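Long-range contact in putative surface-anchored fimbrial subunit (Corynebacterium diphtheriae, PDB 3HTL), which probably forms the repeating shaft subunit of a pilus on the surface of this Gram-positive bacterium, and binds calcium: residues A[185-190]-A[234-239]. Residues are numbered along the deposited sequence; the frame is centred on the assembly and turned at random.
Sequences EGFTVA and VQLAGA
V234 and V189 face each other as an antiparallel hydrogen-bonded pair, each giving its amide to the other's carbonyl: V234 N lies 2.9 Å from V189 O, and the return bond from V189 N to V234 O is equally short. V234 O also receives a CA-H...O contact from T188. Both valines turn their branches to the same face of the sheet, where V189 meets L252, V171 and T173 while V234 meets V254. Beta-branched and wholly apolar, valine suits this place, for it fits the extended backbone and fills the interior between two sheets. That interior is the core of the middle domain, which belongs to a Cna-B-like pilin backbone family and is consistent with an immunoglobulin-like beta sandwich; here strand 188-192 runs between 229-236 and 268-276, antiparallel to both. At Q235 the pairing becomes non-hydrogen-bonded, and its CA comes within 4.3 Å of T188 CA. The two side chains lie side by side on the other face. With CG beside its own backbone N (chi1 -67°) and the chain extended beyond, Q235 runs along T188, whose OG1 and CG2 both lie against Q235 CG, OG1 the nearer at 3.3 Å. Glutamine suits this partly exposed place, its apolar stem packing while its end stays polar. L236 restores the backbone ladder with a hydrogen bond from its N to F187 O, 2.9 Å long. Its buried, branched side chain swings back to the valine face, where CD2 stands 4.1 Å from F187 CB and lies oblique to the ring. That ring leads away from this strand to its edge-to-face partner F184. Beyond the pair, S278 O accepts a hydrogen bond from T188 OG1, and N279 bridges the two segments, its ND2 bonding L236 O and its OD1 accepting F187 N.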
loop_
_atom_site.group_PDB
_atom_site.type_symbol
_atom_site.label_atom_id
_atom_site.label_comp_id
_atom_site.label_asym_id
_atom_site.label_seq_id
_atom_site.Cartn_x
_atom_site.Cartn_y
_atom_site.Cartn_z
ATOM N N GLU A 185 -15.340 -2.102 13.023
ATOM C CA GLU A 185 -14.840 -3.309 13.685
ATOM C C GLU A 185 -13.366 -3.187 14.031
ATOM O O GLU A 185 -12.859 -3.908 14.896
ATOM C CB GLU A 185 -14.932 -4.520 12.779
ATOM C CG GLU A 185 -16.261 -4.926 12.294
ATOM C CD GLU A 185 -16.121 -5.915 11.140
ATOM O OE1 GLU A 185 -15.280 -6.833 11.232
ATOM O OE2 GLU A 185 -16.842 -5.777 10.133
ATOM N N GLY A 186 -12.684 -2.292 13.319
ATOM C CA GLY A 186 -11.246 -2.176 13.372
ATOM C C GLY A 186 -10.808 -1.201 12.307
ATOM O O GLY A 186 -11.614 -0.758 11.500
ATOM N N PHE A 187 -9.543 -0.823 12.351
ATOM C CA PHE A 187 -8.970 0.072 11.355
ATOM C C PHE A 187 -7.460 -0.111 11.368
ATOM O O PHE A 187 -6.774 0.302 12.297
ATOM C CB PHE A 187 -9.350 1.540 11.622
ATOM C CG PHE A 187 -9.526 2.355 10.363
ATOM C CD1 PHE A 187 -8.515 3.150 9.881
ATOM C CD2 PHE A 187 -10.712 2.284 9.652
ATOM C CE1 PHE A 187 -8.685 3.901 8.694
ATOM C CE2 PHE A 187 -10.884 3.007 8.464
ATOM C CZ PHE A 187 -9.861 3.813 7.997
ATOM N N THR A 188 -6.953 -0.789 10.347
ATOM C CA THR A 188 -5.533 -1.053 10.253
ATOM C C THR A 188 -4.962 -0.446 8.966
ATOM O O THR A 188 -5.568 -0.575 7.905
ATOM C CB THR A 188 -5.262 -2.567 10.237
ATOM O OG1 THR A 188 -5.706 -3.168 11.472
ATOM C CG2 THR A 188 -3.789 -2.856 10.073
ATOM N N VAL A 189 -3.822 0.205 9.077
ATOM C CA VAL A 189 -3.068 0.642 7.898
ATOM C C VAL A 189 -1.760 -0.125 7.928
ATOM O O VAL A 189 -1.043 -0.084 8.911
ATOM C CB VAL A 189 -2.824 2.138 7.897
ATOM C CG1 VAL A 189 -1.930 2.539 6.679
ATOM C CG2 VAL A 189 -4.164 2.917 7.830
ATOM N N ALA A 190 -1.490 -0.899 6.879
ATOM C CA ALA A 190 -0.302 -1.736 6.833
ATOM C C ALA A 190 0.528 -1.423 5.584
ATOM O O ALA A 190 -0.014 -1.114 4.514
ATOM C CB ALA A 190 -0.686 -3.218 6.867
ATOM N N VAL A 234 -0.211 -0.123 11.670
ATOM C CA VAL A 234 -0.822 0.829 12.630
ATOM C C VAL A 234 -2.291 0.446 12.796
ATOM O O VAL A 234 -3.015 0.374 11.815
ATOM C CB VAL A 234 -0.695 2.258 12.144
ATOM C CG1 VAL A 234 -1.502 3.203 13.033
ATOM C CG2 VAL A 234 0.782 2.669 12.048
ATOM N N GLN A 235 -2.729 0.151 14.034
ATOM C CA GLN A 235 -4.078 -0.318 14.282
ATOM C C GLN A 235 -4.744 0.578 15.313
ATOM O O GLN A 235 -4.124 0.930 16.331
ATOM C CB GLN A 235 -4.135 -1.725 14.880
ATOM C CG GLN A 235 -3.697 -2.841 14.030
ATOM C CD GLN A 235 -4.355 -4.139 14.427
ATOM O OE1 GLN A 235 -4.758 -4.347 15.594
ATOM N NE2 GLN A 235 -4.497 -5.017 13.457
ATOM N N LEU A 236 -5.987 0.942 15.039
ATOM C CA LEU A 236 -6.762 1.753 15.968
ATOM C C LEU A 236 -7.611 0.860 16.859
ATOM O O LEU A 236 -8.329 0.015 16.374
ATOM C CB LEU A 236 -7.656 2.732 15.212
ATOM C CG LEU A 236 -7.049 4.056 14.786
ATOM C CD1 LEU A 236 -5.705 3.880 14.238
ATOM C CD2 LEU A 236 -7.961 4.796 13.780
ATOM N N ALA A 237 -7.555 1.099 18.164
ATOM C CA ALA A 237 -8.423 0.380 19.109
ATOM C C ALA A 237 -8.945 1.347 20.193
ATOM O O ALA A 237 -8.811 2.563 20.054
ATOM C CB ALA A 237 -7.663 -0.778 19.724
ATOM N N GLY A 238 -9.537 0.812 21.263
ATOM C CA GLY A 238 -9.935 1.648 22.415
ATOM C C GLY A 238 -10.967 2.706 22.050
ATOM O O GLY A 238 -11.813 2.479 21.172
ATOM N N ALA A 239 -10.910 3.863 22.713
ATOM C CA ALA A 239 -11.950 4.886 22.529
ATOM C C ALA A 239 -11.833 5.537 21.144
ATOM O O ALA A 239 -12.838 5.913 20.533
ATOM C CB ALA A 239 -11.877 5.951 23.622
#